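Local coordinates for protein monomethylamine methyltransferase MtmB1 (Methanosarcina barkeri, PDB 1NTH) that catalyses transfer of the methyl group from monomethylamine to the corrinoid cofactor of its partner protein MtmC, a step in methanogenesis from methylamine, at residues D25-M30 with G74-D79; M37-K42 with G66-L71; Y13-V18 with E88-D93. All coordinates share one frame; numbering follows the deposited sequence. Where two conformers were deposited one is given.

Contact 1: residues D25-M30 with G74-D79; sequences DDWDLM and GIYCTD
With CG anti to the backbone N in both residues, Trp27 (chi1 -173°) swings its indole out from helix 24-42 toward strand 75-77, Tyr76 (chi1 -174°) swings its phenol back toward the helix, and the two side chains slide past each other in opposite directions. What lands over the indole is the root of the tyrosine: Tyr76 CB sits 3.4 Å from the centroid of the five-membered ring of Trp27, almost straight above the face, in a CH-pi contact. The indole atom closest to Tyr76 CB is Trp27 CE2, at 3.5 Å. The ring planes are near parallel, 26° apart, but displaced so far that they barely overlap; Trp27 CB lies over the rim of the phenol, 4.1 Å from Tyr76 CD1. Strand 75-77 is an inner strand of a small four-stranded mixed sheet, distinct from the parallel strands of the TIM barrel, and the indole lies between helix 24-42 and this sheet, touching Ile83 and Lys237 as well. Its NE1 is bonded to Glu235 O, while Tyr76 OH donates to Cys22 O and also pairs with His81 ND1. At the other end of the indole, the ring edge at Trp27 CH2 comes within 3.4 Å of Gly74 O, a buried oxygen in the indole plane with no hydrogen-bond partner in the model. A leucine in place of Trp27 would probably open a gap over Tyr76 CB and leave Glu235 O without its indole donor. Gly74 itself turns the chain out of helix 56-73 at positive phi, where a side chain would jam against the preceding carbonyl.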
loop_
_atom_site.group_PDB
_atom_site.type_symbol
_atom_site.label_atom_id
_atom_site.label_comp_id
_atom_site.label_asym_id
_atom_site.label_seq_id
_atom_site.Cartn_x
_atom_site.Cartn_y
_atom_site.Cartn_z
ATOM N N ASP A 25 -47.817 15.790 2.941
ATOM C CA ASP A 25 -48.553 16.955 2.459
ATOM C C ASP A 25 -48.543 18.048 3.519
ATOM O O ASP A 25 -48.470 19.235 3.192
ATOM C CB ASP A 25 -49.997 16.581 2.109
ATOM C CG ASP A 25 -50.141 16.074 0.686
ATOM O OD1 ASP A 25 -49.111 15.939 -0.006
ATOM O OD2 ASP A 25 -51.286 15.812 0.256
ATOM N N ASP A 26 -48.623 17.655 4.790
ATOM C CA ASP A 26 -48.595 18.640 5.869
ATOM C C ASP A 26 -47.252 19.354 5.837
ATOM O O ASP A 26 -47.154 20.534 6.164
ATOM C CB ASP A 26 -48.761 17.983 7.243
ATOM C CG ASP A 26 -50.180 17.502 7.503
ATOM O OD1 ASP A 26 -51.139 18.166 7.054
ATOM O OD2 ASP A 26 -50.328 16.462 8.182
ATOM N N TRP A 27 -46.215 18.624 5.441
ATOM C CA TRP A 27 -44.878 19.193 5.375
ATOM C C TRP A 27 -44.700 20.083 4.150
ATOM O O TRP A 27 -44.323 21.250 4.277
ATOM C CB TRP A 27 -43.834 18.069 5.362
ATOM C CG TRP A 27 -42.410 18.552 5.474
ATOM C CD1 TRP A 27 -41.492 18.658 4.464
ATOM C CD2 TRP A 27 -41.742 18.974 6.669
ATOM N NE1 TRP A 27 -40.291 19.116 4.962
ATOM C CE2 TRP A 27 -40.418 19.316 6.310
ATOM C CE3 TRP A 27 -42.133 19.093 8.009
ATOM C CZ2 TRP A 27 -39.482 19.771 7.247
ATOM C CZ3 TRP A 27 -41.203 19.546 8.943
ATOM C CH2 TRP A 27 -39.890 19.879 8.553
ATOM N N ASP A 28 -44.992 19.535 2.973
ATOM C CA ASP A 28 -44.828 20.257 1.714
ATOM C C ASP A 28 -45.793 21.400 1.450
ATOM O O ASP A 28 -45.407 22.423 0.890
ATOM C CB ASP A 28 -44.947 19.308 0.521
ATOM C CG ASP A 28 -43.997 18.139 0.600
ATOM O OD1 ASP A 28 -42.906 18.293 1.189
ATOM O OD2 ASP A 28 -44.344 17.070 0.053
ATOM N N LEU A 29 -47.049 21.210 1.832
ATOM C CA LEU A 29 -48.080 22.205 1.569
ATOM C C LEU A 29 -48.430 23.126 2.729
ATOM O O LEU A 29 -49.287 24.002 2.585
ATOM C CB LEU A 29 -49.345 21.492 1.085
ATOM C CG LEU A 29 -49.131 20.448 -0.018
ATOM C CD1 LEU A 29 -50.468 19.815 -0.384
ATOM C CD2 LEU A 29 -48.488 21.096 -1.236
ATOM N N MET A 30 -47.771 22.945 3.869
ATOM C CA MET A 30 -48.059 23.778 5.026
ATOM C C MET A 30 -46.842 24.215 5.842
ATOM O O MET A 30 -46.482 25.387 5.834
ATOM C CB MET A 30 -49.064 23.064 5.939
ATOM C CG MET A 30 -49.394 23.815 7.220
ATOM S SD MET A 30 -50.696 23.011 8.184
ATOM C CE MET A 30 -49.769 21.660 8.934
ATOM N N GLY A 74 -37.100 21.732 11.155
ATOM C CA GLY A 74 -36.472 20.440 11.333
ATOM C C GLY A 74 -36.409 19.767 9.975
ATOM O O GLY A 74 -36.543 20.429 8.939
ATOM N N ILE A 75 -36.226 18.452 9.977
ATOM C CA ILE A 75 -36.131 17.683 8.745
ATOM C C ILE A 75 -37.161 16.557 8.726
ATOM O O ILE A 75 -37.289 15.804 9.690
ATOM C CB ILE A 75 -34.719 17.061 8.593
ATOM C CG1 ILE A 75 -33.657 18.167 8.576
ATOM C CG2 ILE A 75 -34.652 16.219 7.331
ATOM C CD1 ILE A 75 -33.745 19.106 7.385
ATOM N N TYR A 76 -37.883 16.444 7.618
ATOM C CA TYR A 76 -38.898 15.410 7.469
ATOM C C TYR A 76 -38.268 14.121 6.942
ATOM O O TYR A 76 -37.554 14.141 5.938
ATOM C CB TYR A 76 -39.972 15.876 6.480
ATOM C CG TYR A 76 -41.155 14.938 6.364
ATOM C CD1 TYR A 76 -42.126 14.889 7.363
ATOM C CD2 TYR A 76 -41.294 14.090 5.267
ATOM C CE1 TYR A 76 -43.209 14.018 7.273
ATOM C CE2 TYR A 76 -42.376 13.211 5.168
ATOM C CZ TYR A 76 -43.327 13.184 6.175
ATOM O OH TYR A 76 -44.404 12.326 6.084
ATOM N N CYS A 77 -38.532 13.007 7.619
ATOM C CA CYS A 77 -38.016 11.713 7.180
ATOM C C CYS A 77 -39.145 11.006 6.434
ATOM O O CYS A 77 -40.172 10.670 7.026
ATOM C CB CYS A 77 -37.572 10.865 8.371
ATOM S SG CYS A 77 -36.941 9.229 7.882
ATOM N N THR A 78 -38.949 10.781 5.140
ATOM C CA THR A 78 -39.967 10.149 4.305
ATOM C C THR A 78 -40.335 8.714 4.666
ATOM O O THR A 78 -41.473 8.292 4.454
ATOM C CB THR A 78 -39.556 10.171 2.820
ATOM O OG1 THR A 78 -38.297 9.506 2.662
ATOM C CG2 THR A 78 -39.442 11.603 2.319
ATOM N N ASP A 79 -39.391 7.961 5.214
ATOM C CA ASP A 79 -39.664 6.571 5.561
ATOM C C ASP A 79 -40.448 6.384 6.853
ATOM O O ASP A 79 -41.258 5.464 6.959
ATOM C CB ASP A 79 -38.353 5.786 5.626
ATOM C CG ASP A 79 -37.663 5.714 4.281
ATOM O OD1 ASP A 79 -38.228 5.094 3.355
ATOM O OD2 ASP A 79 -36.565 6.286 4.143
#

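Contact 2: residues M37-K42 with G66-L71; sequences MELKQK and GFEMLL
Leu39 and Met69 make the apolar half of this contact, at the point where two antiparallel helices come nearest. The axes of 37-42 and 66-71 run at 150° and approach to 10.2 Å, and Leu39 reaches from the one helix to the other. Its CG lies anti to the carbonyl carbon (chi1 -63°), and from there the two methyls part company. Leu39 CD1 presses against the other backbone, 3.6 Å from Met69 N, and lies 3.7 Å from Met69 CB. Leu39 CD2 goes instead to the neighbouring glutamate, where it lies 3.3 Å from Glu68 OE2, so one branch meets hydrocarbon and main chain while the other flanks a carboxylate. Behind them, Ile276 of helix 271-288 touches both Leu39 and Met69.

The ionic half lies toward solvent. Lys42, fully extended, meets the equally extended Glu68 coming from the opposite direction: Lys42 NZ bonds Glu68 OE1 at 2.9 Å on the syn side, 16° out of the carboxylate plane, and makes a second, weak bond of 3.1 Å to Glu68 OE2. Tyr43 OH holds OE1 as well, just beyond the end of the helix.

Water supplies the third kind of link. One molecule donates to Glu68 OE2 at 2.7 Å and, weakly, to Glu38 OE2.

Lys42, Glu68 and Met69 were all modelled in two conformers, so the salt bridge and the placing of the Met69 side chain belong to the conformers described here and may not persist in the others. Within this set, the lysine and the tyrosine would be expected to keep Glu68 ionised, while the shared water may lessen the cost of having Glu38, probably of like charge, nearby.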
loop_
_atom_site.group_PDB
_atom_site.type_symbol
_atom_site.label_atom_id
_atom_site.label_comp_id
_atom_site.label_asym_id
_atom_site.label_seq_id
_atom_site.Cartn_x
_atom_site.Cartn_y
_atom_site.Cartn_z
ATOM N N MET A 37 -42.421 31.765 4.248
ATOM C CA MET A 37 -43.201 32.986 4.068
ATOM C C MET A 37 -43.061 33.887 5.294
ATOM O O MET A 37 -42.872 35.097 5.175
ATOM C CB MET A 37 -44.671 32.616 3.863
ATOM C CG MET A 37 -45.583 33.804 3.641
ATOM S SD MET A 37 -47.289 33.286 3.387
ATOM C CE MET A 37 -47.363 33.226 1.607
ATOM N N GLU A 38 -43.165 33.280 6.470
ATOM C CA GLU A 38 -43.053 33.993 7.734
ATOM C C GLU A 38 -41.684 34.652 7.896
ATOM O O GLU A 38 -41.580 35.830 8.237
ATOM C CB GLU A 38 -43.295 33.022 8.894
ATOM C CG GLU A 38 -43.013 33.598 10.269
ATOM C CD GLU A 38 -43.188 32.574 11.378
ATOM O OE1 GLU A 38 -43.290 31.366 11.073
ATOM O OE2 GLU A 38 -43.213 32.979 12.561
ATOM N N LEU A 39 -40.630 33.885 7.644
ATOM C CA LEU A 39 -39.276 34.402 7.784
ATOM C C LEU A 39 -38.938 35.480 6.759
ATOM O O LEU A 39 -38.219 36.435 7.071
ATOM C CB LEU A 39 -38.278 33.247 7.708
ATOM C CG LEU A 39 -38.460 32.236 8.846
ATOM C CD1 LEU A 39 -37.526 31.049 8.645
ATOM C CD2 LEU A 39 -38.190 32.912 10.183
ATOM N N LYS A 40 -39.452 35.347 5.540
ATOM C CA LYS A 40 -39.183 36.353 4.521
ATOM C C LYS A 40 -39.715 37.709 4.978
ATOM O O LYS A 40 -39.030 38.724 4.880
ATOM C CB LYS A 40 -39.839 35.990 3.187
ATOM C CG LYS A 40 -39.653 37.079 2.135
ATOM C CD LYS A 40 -40.408 36.798 0.854
ATOM C CE LYS A 40 -40.225 37.940 -0.133
ATOM N NZ LYS A 40 -40.954 37.704 -1.406
ATOM N N GLN A 41 -40.941 37.719 5.490
ATOM C CA GLN A 41 -41.549 38.964 5.941
ATOM C C GLN A 41 -40.946 39.471 7.250
ATOM O O GLN A 41 -40.664 40.661 7.385
ATOM C CB GLN A 41 -43.065 38.780 6.085
ATOM C CG GLN A 41 -43.837 40.047 6.458
ATOM C CD GLN A 41 -43.526 41.236 5.560
ATOM O OE1 GLN A 41 -43.247 41.084 4.367
ATOM N NE2 GLN A 41 -43.590 42.433 6.132
ATOM N N LYS A 42 -40.740 38.575 8.209
ATOM C CA LYS A 42 -40.168 38.972 9.489
ATOM C C LYS A 42 -38.797 39.621 9.345
ATOM O O LYS A 42 -38.484 40.573 10.058
ATOM C CB LYS A 42 -40.046 37.745 10.399
ATOM C CG LYS A 42 -39.162 37.943 11.624
ATOM C CD LYS A 42 -38.927 36.630 12.362
ATOM C CE LYS A 42 -37.950 36.810 13.515
ATOM N NZ LYS A 42 -37.720 35.543 14.263
ATOM N N GLY A 66 -32.315 31.564 7.323
ATOM C CA GLY A 66 -32.000 30.186 6.983
ATOM C C GLY A 66 -31.760 29.337 8.219
ATOM O O GLY A 66 -32.205 28.190 8.294
ATOM N N PHE A 67 -31.046 29.902 9.189
ATOM C CA PHE A 67 -30.751 29.210 10.438
ATOM C C PHE A 67 -32.065 28.920 11.165
ATOM O O PHE A 67 -32.299 27.804 11.631
ATOM C CB PHE A 67 -29.862 30.092 11.323
ATOM C CG PHE A 67 -29.364 29.410 12.574
ATOM C CD1 PHE A 67 -28.033 29.012 12.682
ATOM C CD2 PHE A 67 -30.216 29.189 13.654
ATOM C CE1 PHE A 67 -27.560 28.404 13.844
ATOM C CE2 PHE A 67 -29.754 28.581 14.821
ATOM C CZ PHE A 67 -28.420 28.188 14.918
ATOM N N GLU A 68 -32.926 29.931 11.248
ATOM C CA GLU A 68 -34.202 29.780 11.941
ATOM C C GLU A 68 -35.126 28.797 11.233
ATOM O O GLU A 68 -35.885 28.073 11.879
ATOM C CB GLU A 68 -34.893 31.141 12.065
ATOM C CG GLU A 68 -35.996 31.183 13.114
ATOM C CD GLU A 68 -36.651 32.549 13.224
ATOM O OE1 GLU A 68 -35.936 33.569 13.108
ATOM O OE2 GLU A 68 -37.880 32.601 13.440
ATOM N N MET A 69 -35.065 28.769 9.907
ATOM C CA MET A 69 -35.881 27.838 9.140
ATOM C C MET A 69 -35.529 26.412 9.560
ATOM O O MET A 69 -36.403 25.598 9.860
ATOM C CB MET A 69 -35.591 28.025 7.648
ATOM C CG MET A 69 -36.414 27.159 6.710
ATOM S SD MET A 69 -38.097 27.772 6.491
ATOM C CE MET A 69 -38.840 26.409 5.620
ATOM N N LEU A 70 -34.236 26.107 9.582
ATOM C CA LEU A 70 -33.792 24.770 9.957
ATOM C C LEU A 70 -34.135 24.441 11.406
ATOM O O LEU A 70 -34.610 23.346 11.707
ATOM C CB LEU A 70 -32.280 24.642 9.744
ATOM C CG LEU A 70 -31.689 23.246 9.959
ATOM C CD1 LEU A 70 -32.318 22.253 8.985
ATOM C CD2 LEU A 70 -30.177 23.307 9.753
ATOM N N LEU A 71 -33.897 25.394 12.300
ATOM C CA LEU A 71 -34.164 25.198 13.718
ATOM C C LEU A 71 -35.640 24.989 14.061
ATOM O O LEU A 71 -35.983 24.112 14.857
ATOM C CB LEU A 71 -33.631 26.391 14.515
ATOM C CG LEU A 71 -33.948 26.378 16.013
ATOM C CD1 LEU A 71 -33.264 25.193 16.687
ATOM C CD2 LEU A 71 -33.489 27.682 16.639
HETATM O O HOH W 1 -40.409 31.650 13.566
#

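Contact 3: residues Y13-V18 with E88-D93; sequences YDRAKV and EDEIWD
Arg15 grips the carboxylate of Glu90 end-on with both terminal nitrogens, one to each oxygen. The shorter bond, 2.7 Å from Arg15 NH2 to Glu90 OE2, is straight at 180° and lies in the guanidinium plane; its mate, 2.9 Å from Arg15 NH1 to Glu90 OE1, is nearly as straight and uses the syn lone pair of the oxygen. With the two planes only 21° apart, this is a near-coplanar bidentate salt bridge, which should limit rotation of both groups. NH1 also bonds Lys85 O, and Glu90 OE1 takes the backbone N of Thr87, just ahead of its own helix, so each group has a second partner. The bridge spans two helices too distant to pack directly, 9-18 near the N-terminus and 88-95, which follows strand 82-84 of the small mixed sheet: Arg15 CA and Glu90 CA are 13.7 Å apart. Arg15 covers its share by running extended from CG to NE, with CG anti to the carbonyl carbon (chi1 -59°). Its chain rests on Phe7 and on Val84 of strand 82-84, while Glu90 lies against Phe3. Farther out, Tyr13 packs on Ser173 of a second subunit and Asp93 on Lys151 of a third.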
loop_
_atom_site.group_PDB
_atom_site.type_symbol
_atom_site.label_atom_id
_atom_site.label_comp_id
_atom_site.label_asym_id
_atom_site.label_seq_id
_atom_site.Cartn_x
_atom_site.Cartn_y
_atom_site.Cartn_z
ATOM N N TYR A 13 -31.293 9.031 12.865
ATOM C CA TYR A 13 -32.098 7.815 12.830
ATOM C C TYR A 13 -32.913 7.687 14.115
ATOM O O TYR A 13 -34.118 7.423 14.071
ATOM C CB TYR A 13 -31.200 6.583 12.673
ATOM C CG TYR A 13 -31.969 5.282 12.655
ATOM C CD1 TYR A 13 -32.666 4.875 11.518
ATOM C CD2 TYR A 13 -32.032 4.476 13.790
ATOM C CE1 TYR A 13 -33.414 3.693 11.515
ATOM C CE2 TYR A 13 -32.775 3.293 13.798
ATOM C CZ TYR A 13 -33.461 2.910 12.659
ATOM O OH TYR A 13 -34.190 1.741 12.664
ATOM N N ASP A 14 -32.251 7.872 15.255
ATOM C CA ASP A 14 -32.912 7.779 16.558
ATOM C C ASP A 14 -34.138 8.688 16.621
ATOM O O ASP A 14 -35.236 8.253 16.978
ATOM C CB ASP A 14 -31.952 8.185 17.681
ATOM C CG ASP A 14 -30.854 7.166 17.923
ATOM O OD1 ASP A 14 -29.935 7.479 18.707
ATOM O OD2 ASP A 14 -30.910 6.059 17.346
ATOM N N ARG A 15 -33.941 9.953 16.270
ATOM C CA ARG A 15 -35.020 10.932 16.312
ATOM C C ARG A 15 -36.096 10.706 15.260
ATOM O O ARG A 15 -37.272 10.989 15.501
ATOM C CB ARG A 15 -34.437 12.340 16.187
ATOM C CG ARG A 15 -33.448 12.650 17.296
ATOM C CD ARG A 15 -32.877 14.050 17.216
ATOM N NE ARG A 15 -31.803 14.208 18.195
ATOM C CZ ARG A 15 -31.170 15.348 18.446
ATOM N NH1 ARG A 15 -31.502 16.454 17.795
ATOM N NH2 ARG A 15 -30.194 15.374 19.345
ATOM N N ALA A 16 -35.704 10.186 14.101
ATOM C CA ALA A 16 -36.656 9.936 13.024
ATOM C C ALA A 16 -37.661 8.847 13.389
ATOM O O ALA A 16 -38.745 8.770 12.804
ATOM C CB ALA A 16 -35.915 9.545 11.755
ATOM N N LYS A 17 -37.304 8.003 14.351
ATOM C CA LYS A 17 -38.189 6.918 14.760
ATOM C C LYS A 17 -39.228 7.353 15.790
ATOM O O LYS A 17 -40.286 6.732 15.905
ATOM C CB LYS A 17 -37.371 5.756 15.332
ATOM C CG LYS A 17 -36.367 5.148 14.359
ATOM C CD LYS A 17 -37.050 4.397 13.225
ATOM C CE LYS A 17 -37.699 3.111 13.721
ATOM N NZ LYS A 17 -36.696 2.173 14.310
ATOM N N VAL A 18 -38.938 8.420 16.527
ATOM C CA VAL A 18 -39.856 8.892 17.560
ATOM C C VAL A 18 -40.292 10.347 17.418
ATOM O O VAL A 18 -40.964 10.887 18.300
ATOM C CB VAL A 18 -39.236 8.711 18.960
ATOM C CG1 VAL A 18 -38.899 7.245 19.192
ATOM C CG2 VAL A 18 -37.985 9.573 19.093
ATOM N N GLU A 88 -30.606 24.630 18.995
ATOM C CA GLU A 88 -29.752 25.713 18.529
ATOM C C GLU A 88 -28.277 25.404 18.759
ATOM O O GLU A 88 -27.440 25.663 17.895
ATOM C CB GLU A 88 -30.109 27.015 19.244
ATOM C CG GLU A 88 -29.475 28.242 18.621
ATOM C CD GLU A 88 -29.823 29.513 19.367
ATOM O OE1 GLU A 88 -30.975 29.625 19.834
ATOM O OE2 GLU A 88 -28.951 30.401 19.474
ATOM N N ASP A 89 -27.961 24.850 19.923
ATOM C CA ASP A 89 -26.579 24.526 20.245
ATOM C C ASP A 89 -26.004 23.443 19.340
ATOM O O ASP A 89 -24.812 23.456 19.036
ATOM C CB ASP A 89 -26.450 24.101 21.707
ATOM C CG ASP A 89 -26.720 25.244 22.666
ATOM O OD1 ASP A 89 -26.289 26.379 22.373
ATOM O OD2 ASP A 89 -27.349 25.003 23.717
ATOM N N GLU A 90 -26.844 22.505 18.911
ATOM C CA GLU A 90 -26.376 21.441 18.027
ATOM C C GLU A 90 -26.044 22.019 16.659
ATOM O O GLU A 90 -25.054 21.629 16.038
ATOM C CB GLU A 90 -27.439 20.346 17.879
ATOM C CG GLU A 90 -27.748 19.618 19.175
ATOM C CD GLU A 90 -28.880 18.614 19.040
ATOM O OE1 GLU A 90 -29.731 18.783 18.138
ATOM O OE2 GLU A 90 -28.925 17.666 19.853
ATOM N N ILE A 91 -26.869 22.949 16.185
ATOM C CA ILE A 91 -26.618 23.556 14.887
ATOM C C ILE A 91 -25.323 24.366 14.908
ATOM O O ILE A 91 -24.530 24.298 13.966
ATOM C CB ILE A 91 -27.795 24.463 14.449
ATOM C CG1 ILE A 91 -29.074 23.624 14.343
ATOM C CG2 ILE A 91 -27.487 25.099 13.094
ATOM C CD1 ILE A 91 -30.311 24.425 13.955
ATOM N N TRP A 92 -25.098 25.124 15.978
ATOM C CA TRP A 92 -23.877 25.921 16.067
ATOM C C TRP A 92 -22.627 25.051 16.169
ATOM O O TRP A 92 -21.578 25.403 15.626
ATOM C CB TRP A 92 -23.950 26.891 17.249
ATOM C CG TRP A 92 -24.674 28.154 16.893
ATOM C CD1 TRP A 92 -25.825 28.633 17.454
ATOM C CD2 TRP A 92 -24.310 29.086 15.865
ATOM N NE1 TRP A 92 -26.201 29.805 16.836
ATOM C CE2 TRP A 92 -25.289 30.104 15.858
ATOM C CE3 TRP A 92 -23.251 29.156 14.948
ATOM C CZ2 TRP A 92 -25.241 31.184 14.968
ATOM C CZ3 TRP A 92 -23.203 30.231 14.063
ATOM C CH2 TRP A 92 -24.195 31.229 14.080
ATOM N N ASP A 93 -22.734 23.923 16.864
ATOM C CA ASP A 93 -21.598 23.015 16.993
ATOM C C ASP A 93 -21.194 22.538 15.599
ATOM O O ASP A 93 -20.011 22.421 15.292
ATOM C CB ASP A 93 -21.971 21.820 17.878
ATOM C CG ASP A 93 -20.896 20.739 17.895
ATOM O OD1 ASP A 93 -21.186 19.618 17.432
ATOM O OD2 ASP A 93 -19.769 21.008 18.372
#

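Overall arrangement
All three contacts lie on one side of the chain's centre and nest along the sequence: contact 2 within the loop closed by contact 1, and that within the loop closed by contact 3. Contacts 1 and 2 share helix 24-42, whose early turns meet the small sheet and whose last turns meet helix 56-73, the helix leading into strand 75-77. Contact 1 is buried and aromatic; contact 2 is half apolar core, half solvent-facing ion pair; contact 3 is purely ionic across the segments, joining a buried carboxylate to a partly exposed guanidinium. Phe67 ties contacts 2 and 3 through Trp92 and Ile91, Cys77 touches Ala16 between 1 and 3, and Ile75 packs on Leu70 between 1 and 2.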